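Local coordinates for protein putative adenylate cyclase (Vibrio parahaemolyticus, PDB 2ACA) that is of unknown function but, as a putative adenylate cyclase of the CYTH family, probably binds a triphosphate-bearing substrate inside a β-stranded tunnel, at residues L64-I67 and I72-W75; L74-G79 and C85-I90; R115-V120 and H124-F129; A137-M142 and Q161-S166. One frame throughout, in Å; residues are numbered along the deposited sequence.

Contact 1 (L64-I67 and I72-W75); sequences LREI and IKLW. With PO4 (phosphate ion), chain D.
Arg-65 and Leu-74 face each other as a hydrogen-bonded pair in the antiparallel β hairpin of strands 61-68 and 72-78, part of the wall of the tunnel that defines the CYTH fold. Arg-65 N reaches Leu-74 O at 2.8 Å, and Leu-74 N answers to Arg-65 O at 2.7 Å. Ile-67 and Ile-72 form the next such pair, where the bond from Ile-72 N to Ile-67 O stretches to 3.1 Å. On this face the two isoleucines stand side by side, CB to CB 4.0 Å, while CD1 of Leu-74 lies alongside CD of Arg-65 at 4.2 Å. On the other face CD2 of Leu-64 rests against CB of Trp-75, and the stems of Glu-66 and Lys-73 run together without their charged ends pairing; Lys-73 NZ bonds Thr-91 O instead. Helix 93-102 packs over Leu-64, and the Trp-75 ring stacks on Trp-75 of the second subunit. Further out, salt bridges from Arg-65 NE to Asp-45 and Glu-43 on strand 35-49 steady the guanidinium, whose chain leaves extended and bends at chi3 (-58°). That directs its terminal nitrogens to a phosphate ion, probably from the crystallisation liquor but consistent with a site for substrate phosphates. One oxygen, O4, lying in the guanidinium plane, takes bonds from both Arg-65 NH1 at 2.9 Å and Arg-65 NH2 at 3.1 Å.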
# COMPACT_ATOMS: atom_id res chain seq x y z
N LEU A 64 7.15 3.60 6.12
CA LEU A 64 6.30 2.45 6.31
C LEU A 64 6.12 2.49 7.83
O LEU A 64 7.09 2.68 8.58
CB LEU A 64 6.98 1.16 5.85
CG LEU A 64 6.98 0.96 4.32
CD1 LEU A 64 7.52 -0.41 3.95
CD2 LEU A 64 5.55 1.11 3.80
N ARG A 65 4.88 2.34 8.30
CA ARG A 65 4.63 2.42 9.74
C ARG A 65 3.67 1.36 10.22
O ARG A 65 2.67 1.09 9.58
CB ARG A 65 4.07 3.82 10.09
CG ARG A 65 3.43 3.95 11.48
CD ARG A 65 2.83 5.35 11.69
NE ARG A 65 3.83 6.40 11.53
CZ ARG A 65 3.56 7.71 11.51
NH1 ARG A 65 2.31 8.13 11.63
NH2 ARG A 65 4.54 8.59 11.36
N GLU A 66 4.01 0.75 11.36
CA GLU A 66 3.18 -0.29 11.96
C GLU A 66 2.95 0.03 13.44
O GLU A 66 3.88 0.38 14.17
CB GLU A 66 3.86 -1.66 11.84
CG GLU A 66 3.14 -2.77 12.57
CD GLU A 66 3.75 -4.14 12.31
OE1 GLU A 66 4.97 -4.30 12.51
OE2 GLU A 66 3.01 -5.06 11.92
N ILE A 67 1.69 -0.08 13.85
CA ILE A 67 1.30 0.20 15.21
C ILE A 67 0.68 -1.07 15.78
O ILE A 67 -0.30 -1.58 15.25
CB ILE A 67 0.26 1.36 15.25
CG1 ILE A 67 0.88 2.62 14.65
CG2 ILE A 67 -0.17 1.62 16.69
CD1 ILE A 67 -0.08 3.78 14.50
N ILE A 72 -2.37 -1.38 12.95
CA ILE A 72 -2.50 -0.33 11.95
C ILE A 72 -1.18 -0.28 11.21
O ILE A 72 -0.12 -0.21 11.83
CB ILE A 72 -2.80 1.05 12.62
CG1 ILE A 72 -4.22 1.04 13.19
CG2 ILE A 72 -2.66 2.17 11.61
CD1 ILE A 72 -4.57 2.29 13.99
N LYS A 73 -1.26 -0.32 9.88
CA LYS A 73 -0.07 -0.31 9.04
C LYS A 73 -0.25 0.69 7.92
O LYS A 73 -1.24 0.64 7.19
CB LYS A 73 0.17 -1.73 8.49
CG LYS A 73 0.44 -2.72 9.61
CD LYS A 73 0.51 -4.17 9.15
CE LYS A 73 -0.85 -4.72 8.78
NZ LYS A 73 -0.83 -6.21 8.73
N LEU A 74 0.71 1.60 7.79
CA LEU A 74 0.59 2.64 6.79
C LEU A 74 1.79 2.84 5.89
O LEU A 74 2.91 2.52 6.25
CB LEU A 74 0.29 3.98 7.48
CG LEU A 74 -0.96 4.07 8.36
CD1 LEU A 74 -0.72 5.03 9.51
CD2 LEU A 74 -2.16 4.52 7.53
N TRP A 75 1.51 3.37 4.71
CA TRP A 75 2.52 3.71 3.73
C TRP A 75 2.33 5.23 3.71
O TRP A 75 1.24 5.72 3.42
CB TRP A 75 2.20 3.03 2.39
CG TRP A 75 2.88 3.60 1.20
CD1 TRP A 75 4.01 4.36 1.17
CD2 TRP A 75 2.46 3.45 -0.16
NE1 TRP A 75 4.32 4.70 -0.12
CE2 TRP A 75 3.39 4.15 -0.96
CE3 TRP A 75 1.39 2.79 -0.79
CZ2 TRP A 75 3.28 4.22 -2.35
CZ3 TRP A 75 1.28 2.85 -2.17
CH2 TRP A 75 2.23 3.57 -2.94
P PO4 D . 2.97 11.79 12.73
O1 PO4 D . 4.42 11.64 13.05
O2 PO4 D . 2.67 13.22 12.47
O3 PO4 D . 2.16 11.30 13.87
O4 PO4 D . 2.65 10.99 11.52

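Contact 2 (L74-G79 and C85-I90); sequences LWIVKG and CEATNI
Thr-88 slants across Trp-75, its methyl CG2 3.6 Å from CE3 of the indole, and this is the tight side of the contact. Because OG1 of Thr-88 is turned opposite the backbone N (chi1 -180°), CG2 falls between N and the carbonyl carbon and meets the indole obliquely, while OG1 bonds to Lys-92 N of the second subunit. Ile-90 adds CG2 at 3.9 Å from CB of Trp-75. The second subunit covers this face, bringing Ala-96 onto Trp-75 and Met-99 onto Glu-86 and Thr-88; Glu-86 is held by a salt bridge to Arg-84. Between the two faces runs the ladder of an antiparallel hairpin, strands 72-78 and 85-89, at the end of the sheet that curls into the CYTH tunnel. Its straightest rung is Glu-86 N to Val-77 O, 2.9 Å with 179° at the hydrogen; the bond from Thr-88 N to Trp-75 O is slacker, 3.2 Å and 144°. The opposite face, with Leu-74, Lys-78, Ala-87 and Asn-89 all partly exposed, is more open. There Leu-74 and Asn-89 lie alongside each other, CD2 to OD1 3.4 Å. Lys-78, bent at its last torsion, folds NZ back to 3.4 Å from SG of Cys-85; its ion pair with Glu-12 is long and weak, and the phosphate that Arg-65 and Arg-115 bind lies about 4 Å away. SG also meets CG2 of Ile-76, at 3.9 Å.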
# COMPACT_ATOMS: atom_id res chain seq x y z
N LEU A 74 0.71 1.60 7.79
CA LEU A 74 0.59 2.64 6.79
C LEU A 74 1.79 2.84 5.89
O LEU A 74 2.91 2.52 6.25
CB LEU A 74 0.29 3.98 7.48
CG LEU A 74 -0.96 4.07 8.36
CD1 LEU A 74 -0.72 5.03 9.51
CD2 LEU A 74 -2.16 4.52 7.53
N TRP A 75 1.51 3.37 4.71
CA TRP A 75 2.52 3.71 3.73
C TRP A 75 2.33 5.23 3.71
O TRP A 75 1.24 5.72 3.42
CB TRP A 75 2.20 3.03 2.39
CG TRP A 75 2.88 3.60 1.20
CD1 TRP A 75 4.01 4.36 1.17
CD2 TRP A 75 2.46 3.45 -0.16
NE1 TRP A 75 4.32 4.70 -0.12
CE2 TRP A 75 3.39 4.15 -0.96
CE3 TRP A 75 1.39 2.79 -0.79
CZ2 TRP A 75 3.28 4.22 -2.35
CZ3 TRP A 75 1.28 2.85 -2.17
CH2 TRP A 75 2.23 3.57 -2.94
N ILE A 76 3.38 5.97 4.04
CA ILE A 76 3.30 7.43 4.13
C ILE A 76 4.33 8.23 3.35
O ILE A 76 5.50 7.85 3.28
CB ILE A 76 3.49 7.93 5.60
CG1 ILE A 76 2.68 7.07 6.57
CG2 ILE A 76 3.15 9.41 5.71
CD1 ILE A 76 1.24 7.02 6.29
N VAL A 77 3.90 9.35 2.80
CA VAL A 77 4.81 10.26 2.12
C VAL A 77 4.50 11.69 2.56
O VAL A 77 3.37 12.17 2.39
CB VAL A 77 4.73 10.17 0.60
CG1 VAL A 77 5.68 11.16 -0.01
CG2 VAL A 77 5.09 8.76 0.14
N LYS A 78 5.50 12.36 3.14
CA LYS A 78 5.34 13.73 3.61
C LYS A 78 6.14 14.68 2.74
O LYS A 78 7.21 14.32 2.24
CB LYS A 78 5.81 13.86 5.06
CG LYS A 78 4.91 13.21 6.09
CD LYS A 78 5.48 13.37 7.49
CE LYS A 78 4.57 12.78 8.57
NZ LYS A 78 3.31 13.55 8.72
N GLY A 79 5.62 15.90 2.59
CA GLY A 79 6.30 16.91 1.78
C GLY A 79 5.92 16.83 0.31
O GLY A 79 5.09 16.00 -0.07
N CYS A 85 0.81 15.79 3.40
CA CYS A 85 1.03 14.45 3.90
C CYS A 85 0.00 13.50 3.30
O CYS A 85 -1.21 13.70 3.43
CB CYS A 85 0.93 14.42 5.43
SG CYS A 85 1.16 12.78 6.15
N GLU A 86 0.49 12.46 2.64
CA GLU A 86 -0.41 11.49 2.04
C GLU A 86 -0.13 10.11 2.61
O GLU A 86 1.01 9.78 2.97
CB GLU A 86 -0.26 11.50 0.52
CG GLU A 86 -0.52 12.87 -0.08
CD GLU A 86 -0.60 12.84 -1.60
OE1 GLU A 86 -1.53 12.22 -2.14
OE2 GLU A 86 0.28 13.45 -2.24
N ALA A 87 -1.17 9.30 2.69
CA ALA A 87 -1.02 7.96 3.23
C ALA A 87 -2.14 7.05 2.77
O ALA A 87 -3.12 7.49 2.19
CB ALA A 87 -1.04 8.03 4.74
N THR A 88 -1.96 5.77 3.05
CA THR A 88 -2.97 4.78 2.76
C THR A 88 -2.63 3.59 3.63
O THR A 88 -1.46 3.30 3.86
CB THR A 88 -2.96 4.33 1.29
OG1 THR A 88 -3.99 3.35 1.10
CG2 THR A 88 -1.63 3.71 0.91
N ASN A 89 -3.65 2.92 4.13
CA ASN A 89 -3.43 1.74 4.94
C ASN A 89 -3.01 0.60 4.00
O ASN A 89 -3.39 0.58 2.82
CB ASN A 89 -4.72 1.36 5.68
CG ASN A 89 -5.07 2.36 6.79
OD1 ASN A 89 -4.62 2.22 7.93
ND2 ASN A 89 -5.85 3.37 6.45
N ILE A 90 -2.18 -0.31 4.51
CA ILE A 90 -1.71 -1.46 3.74
C ILE A 90 -1.92 -2.67 4.63
O ILE A 90 -1.87 -2.55 5.86
CB ILE A 90 -0.20 -1.34 3.37
CG1 ILE A 90 0.64 -1.11 4.64
CG2 ILE A 90 0.02 -0.17 2.39
CD1 ILE A 90 2.15 -1.03 4.36

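Contact 3 (R115-V120 and H124-F129); sequences RSIFFV and HITLDF. With PO4 (phosphate ion), chain D.
Arg-115 leaves its strand extended (chi1 161°) and turns at chi3 (-71°), which lays its guanidinium beside Asp-128, whose carboxylate swings over from its own backbone N side (chi1 -64°). The two belong to neighbouring strands of an antiparallel β hairpin, 106-120 with 123-130, in the CYTH tunnel wall. The grip is side-on and nearly coplanar: Arg-115 NE bonds OD2 of Asp-128 at 2.8 Å, and Arg-115 NH2 meets the syn lone pair of Asp-128 OD1 at 2.7 Å. A methyl roofs one face of the guanidinium, CG2 of Thr-126 standing 3.2 Å from Arg-115 NE. With Asp-128 fixing its rotation, the group can turn NH1 to Glu-43 and, weakly, to phosphate O3 at 2.9 Å, so the acids would help offset the positive charge gathered round the anion. Four backbone bonds join the strands, among them Leu-127 N to Ser-116 O at 2.8 Å. The opposite face belongs to Ser-116, Phe-118, Ile-125 and Leu-127. Here Ser-116 OG takes the backbone N of Asn-40, while Phe-25 of helix 22-30 packs onto Ile-125 and Leu-127. Near the turn the side chain of Val-120 crosses that of Ile-125, CG2 to CD1 3.8 Å. Back on the arginine face, Ile-117 and Thr-126 run side by side, CG1 of the isoleucine 3.9 Å from OG1 of the threonine.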
# COMPACT_ATOMS: atom_id res chain seq x y z
N ARG A 115 2.98 4.99 21.59
CA ARG A 115 2.07 6.06 21.22
C ARG A 115 0.60 5.86 21.59
O ARG A 115 0.12 4.73 21.74
CB ARG A 115 2.20 6.31 19.71
CG ARG A 115 1.03 7.06 19.07
CD ARG A 115 1.34 7.45 17.63
NE ARG A 115 2.33 8.52 17.59
CZ ARG A 115 2.73 9.15 16.50
NH1 ARG A 115 2.23 8.83 15.32
NH2 ARG A 115 3.61 10.14 16.60
N SER A 116 -0.09 6.98 21.76
CA SER A 116 -1.51 7.01 22.07
C SER A 116 -2.14 8.11 21.23
O SER A 116 -1.57 9.20 21.09
CB SER A 116 -1.74 7.33 23.56
OG SER A 116 -1.38 6.25 24.39
N ILE A 117 -3.29 7.82 20.64
CA ILE A 117 -3.98 8.80 19.82
C ILE A 117 -5.44 8.93 20.27
O ILE A 117 -6.13 7.92 20.44
CB ILE A 117 -3.93 8.41 18.33
CG1 ILE A 117 -2.47 8.28 17.88
CG2 ILE A 117 -4.65 9.46 17.49
CD1 ILE A 117 -2.28 8.12 16.37
N PHE A 118 -5.88 10.17 20.48
CA PHE A 118 -7.25 10.44 20.91
C PHE A 118 -7.94 11.40 19.96
O PHE A 118 -7.29 12.14 19.23
CB PHE A 118 -7.27 11.05 22.31
CG PHE A 118 -6.50 10.27 23.32
CD1 PHE A 118 -5.16 10.55 23.55
CD2 PHE A 118 -7.11 9.26 24.04
CE1 PHE A 118 -4.43 9.83 24.48
CE2 PHE A 118 -6.39 8.53 24.98
CZ PHE A 118 -5.05 8.82 25.20
N PHE A 119 -9.26 11.38 19.99
CA PHE A 119 -10.07 12.24 19.15
C PHE A 119 -10.86 13.23 20.00
O PHE A 119 -11.35 12.88 21.08
CB PHE A 119 -11.07 11.41 18.33
CG PHE A 119 -10.44 10.51 17.29
CD1 PHE A 119 -11.18 9.50 16.69
CD2 PHE A 119 -9.12 10.69 16.89
CE1 PHE A 119 -10.63 8.68 15.71
CE2 PHE A 119 -8.55 9.88 15.90
CZ PHE A 119 -9.31 8.88 15.31
N VAL A 120 -10.96 14.47 19.53
CA VAL A 120 -11.71 15.52 20.20
C VAL A 120 -12.27 16.32 19.04
O VAL A 120 -11.64 17.25 18.55
CB VAL A 120 -10.81 16.43 21.07
CG1 VAL A 120 -11.62 17.59 21.61
CG2 VAL A 120 -10.22 15.63 22.22
N HIS A 124 -7.05 15.68 16.23
CA HIS A 124 -6.36 14.52 16.79
C HIS A 124 -5.36 14.93 17.86
O HIS A 124 -4.68 15.94 17.73
CB HIS A 124 -5.61 13.76 15.69
CG HIS A 124 -6.48 13.33 14.55
ND1 HIS A 124 -7.54 12.47 14.70
CD2 HIS A 124 -6.43 13.64 13.23
CE1 HIS A 124 -8.11 12.27 13.53
NE2 HIS A 124 -7.45 12.97 12.62
N ILE A 125 -5.26 14.13 18.92
CA ILE A 125 -4.31 14.41 19.98
C ILE A 125 -3.41 13.19 20.09
O ILE A 125 -3.89 12.09 20.36
CB ILE A 125 -4.98 14.63 21.34
CG1 ILE A 125 -5.91 15.84 21.29
CG2 ILE A 125 -3.91 14.80 22.41
CD1 ILE A 125 -6.53 16.19 22.64
N THR A 126 -2.11 13.38 19.88
CA THR A 126 -1.14 12.29 19.97
C THR A 126 -0.21 12.45 21.16
O THR A 126 0.39 13.51 21.37
CB THR A 126 -0.29 12.20 18.67
OG1 THR A 126 -1.15 11.92 17.56
CG2 THR A 126 0.74 11.07 18.76
N LEU A 127 -0.07 11.40 21.95
CA LEU A 127 0.82 11.43 23.11
C LEU A 127 1.89 10.35 22.89
O LEU A 127 1.58 9.17 22.80
CB LEU A 127 0.02 11.18 24.40
CG LEU A 127 0.82 11.20 25.70
CD1 LEU A 127 1.44 12.57 25.88
CD2 LEU A 127 -0.07 10.87 26.90
N ASP A 128 3.15 10.78 22.81
CA ASP A 128 4.26 9.87 22.57
C ASP A 128 5.27 9.83 23.71
O ASP A 128 5.40 10.79 24.47
CB ASP A 128 5.00 10.28 21.30
CG ASP A 128 4.15 10.15 20.06
OD1 ASP A 128 4.51 10.76 19.04
OD2 ASP A 128 3.13 9.43 20.12
N PHE A 129 5.98 8.72 23.81
CA PHE A 129 7.02 8.58 24.82
C PHE A 129 8.28 7.97 24.24
O PHE A 129 8.32 6.77 23.93
CB PHE A 129 6.56 7.71 25.98
CG PHE A 129 7.68 7.32 26.92
CD1 PHE A 129 8.34 8.29 27.66
CD2 PHE A 129 8.09 6.00 27.02
CE1 PHE A 129 9.40 7.95 28.49
CE2 PHE A 129 9.14 5.64 27.85
CZ PHE A 129 9.80 6.62 28.59
P PO4 D . 2.97 11.79 12.73
O1 PO4 D . 4.42 11.64 13.05
O2 PO4 D . 2.67 13.22 12.47
O3 PO4 D . 2.16 11.30 13.87
O4 PO4 D . 2.65 10.99 11.52

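Contact 4 (A137-M142 and Q161-S166); sequences AEFAIM and QQFHLS
Phe-139 carries this contact, its ring reaching from strand 134-143 to Phe-163 and Leu-165 in the turn that follows helix 152-162. The strand approaches it through Ala-137, whose methyl points the same way and packs on Phe-25 of helix 22-30; that ring in turn stacks on Phe-163. Glu-138 turns to the other side of the sheet, where its ion pairs with Lys-16 and Arg-115 are long and weak. At Phe-139 the chain faces the helical layer again, and with CG beside the backbone N (chi1 -64°) the ring presents its edge to the face of Phe-163. This is an offset edge-to-face pair, centroids 5.5 Å apart and planes at 63°, in which CE2 of Phe-139 comes 3.8 Å from CD1 of Phe-163. On the other side of CZ, CE1 touches CD2 of Leu-165 at 4.0 Å. Between these two partners His-164 takes left-handed backbone angles and its N bonds Gln-161 O at 3.0 Å; the chain turns as it leaves the helix, and Phe-163 and Leu-165, on either side of His-164, both point toward the strand. Leu-156 and Leu-159 press on Phe-139 from the helix, and Ile-125 from the adjacent strand. Ala-140 is bound through its backbone to His-124; Ile-141 then returns to the helical side, packing on Tyr-152, and the selenomethionine Met-142 lies against Glu-12. The arrangement is the outer layer of the CYTH tunnel fold, helices packed by apolar side chains onto the outside of a curved antiparallel sheet whose other surface carries charged residues.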
# COMPACT_ATOMS: atom_id res chain seq x y z
N ALA A 137 3.68 15.64 22.54
CA ALA A 137 2.27 15.68 22.18
C ALA A 137 2.08 16.37 20.84
O ALA A 137 2.76 17.35 20.53
CB ALA A 137 1.47 16.40 23.26
N GLU A 138 1.16 15.85 20.04
CA GLU A 138 0.89 16.43 18.73
C GLU A 138 -0.60 16.71 18.62
O GLU A 138 -1.42 15.90 19.03
CB GLU A 138 1.29 15.48 17.60
CG GLU A 138 2.71 14.96 17.69
CD GLU A 138 3.11 14.12 16.49
OE1 GLU A 138 2.31 13.24 16.08
OE2 GLU A 138 4.22 14.32 15.96
N PHE A 139 -0.93 17.88 18.09
CA PHE A 139 -2.31 18.28 17.89
C PHE A 139 -2.41 18.53 16.40
O PHE A 139 -1.58 19.24 15.83
CB PHE A 139 -2.63 19.55 18.68
CG PHE A 139 -2.53 19.37 20.16
CD1 PHE A 139 -1.29 19.32 20.78
CD2 PHE A 139 -3.67 19.20 20.93
CE1 PHE A 139 -1.19 19.10 22.16
CE2 PHE A 139 -3.58 18.98 22.31
CZ PHE A 139 -2.33 18.93 22.92
N ALA A 140 -3.42 17.96 15.75
CA ALA A 140 -3.53 18.15 14.31
C ALA A 140 -4.92 17.89 13.73
O ALA A 140 -5.81 17.38 14.41
CB ALA A 140 -2.51 17.25 13.60
N ILE A 141 -5.06 18.25 12.47
CA ILE A 141 -6.30 18.07 11.72
C ILE A 141 -5.93 18.03 10.25
O ILE A 141 -5.21 18.90 9.77
CB ILE A 141 -7.28 19.25 11.95
CG1 ILE A 141 -8.42 19.18 10.94
CG2 ILE A 141 -6.54 20.57 11.83
CD1 ILE A 141 -9.27 17.94 11.05
N MSE A 142 -6.37 16.99 9.55
CA MSE A 142 -6.10 16.87 8.12
C MSE A 142 -7.35 17.33 7.38
O MSE A 142 -8.47 16.92 7.70
CB MSE A 142 -5.78 15.42 7.74
CG MSE A 142 -4.47 14.92 8.30
SE MSE A 142 -4.15 13.10 7.76
CE MSE A 142 -3.04 13.42 6.21
N GLN A 161 -3.92 25.04 24.14
CA GLN A 161 -4.01 25.87 25.34
C GLN A 161 -4.84 25.21 26.43
O GLN A 161 -4.62 25.46 27.62
CB GLN A 161 -4.61 27.23 24.99
CG GLN A 161 -3.77 28.06 24.02
CD GLN A 161 -4.26 29.49 23.88
OE1 GLN A 161 -5.45 29.74 23.68
NE2 GLN A 161 -3.34 30.44 23.97
N GLN A 162 -5.78 24.36 26.03
CA GLN A 162 -6.63 23.66 26.98
C GLN A 162 -5.81 22.73 27.86
O GLN A 162 -6.16 22.48 29.02
CB GLN A 162 -7.72 22.88 26.25
CG GLN A 162 -8.72 23.76 25.50
CD GLN A 162 -9.90 22.98 24.93
OE1 GLN A 162 -10.60 22.27 25.66
NE2 GLN A 162 -10.13 23.11 23.62
N PHE A 163 -4.71 22.21 27.31
CA PHE A 163 -3.84 21.30 28.07
C PHE A 163 -2.77 22.06 28.83
O PHE A 163 -1.86 21.45 29.42
CB PHE A 163 -3.21 20.26 27.14
CG PHE A 163 -4.16 19.22 26.68
CD1 PHE A 163 -5.13 19.51 25.72
CD2 PHE A 163 -4.15 17.95 27.24
CE1 PHE A 163 -6.06 18.57 25.33
CE2 PHE A 163 -5.08 16.98 26.85
CZ PHE A 163 -6.05 17.30 25.90
N HIS A 164 -2.87 23.38 28.80
CA HIS A 164 -1.92 24.24 29.49
C HIS A 164 -0.53 24.14 28.87
O HIS A 164 0.47 23.95 29.57
CB HIS A 164 -1.88 23.85 30.98
CG HIS A 164 -3.23 23.64 31.58
ND1 HIS A 164 -4.17 24.65 31.67
CD2 HIS A 164 -3.82 22.54 32.10
CE1 HIS A 164 -5.28 24.17 32.21
NE2 HIS A 164 -5.09 22.89 32.48
N LEU A 165 -0.48 24.25 27.55
CA LEU A 165 0.78 24.19 26.81
C LEU A 165 1.01 25.51 26.09
O LEU A 165 0.22 25.92 25.23
CB LEU A 165 0.75 23.04 25.79
CG LEU A 165 1.30 21.69 26.26
CD1 LEU A 165 0.72 21.31 27.61
CD2 LEU A 165 0.94 20.63 25.24
N SER A 166 2.09 26.19 26.45
CA SER A 166 2.43 27.47 25.85
C SER A 166 3.42 27.32 24.70
O SER A 166 4.04 26.27 24.53
CB SER A 166 3.02 28.40 26.93
OG SER A 166 4.08 27.78 27.63

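How the contacts relate
From the N terminus, contact 1 closes the short turn between strands 61-68 and 72-78. Contact 2 begins on that second strand, sharing Leu-74 and Trp-75, and closes the next hairpin. Contact 3 joins the strands that follow helix 93-102, and contact 4 spans the longest loop, through helix 152-162. None nests in or crosses another. Contacts 3 and 4 adjoin directly, Thr-126 N lying 2.7 Å from Glu-138 O. Though on opposite sides of the chain's centre, contacts 2 and 4 still touch where Met-142 packs on Cys-85. Arg-65 of contact 1 and, more weakly, Arg-115 of contact 3 bind the same phosphate, with Lys-78 of contact 2 close to it, linking parts of one curved sheet.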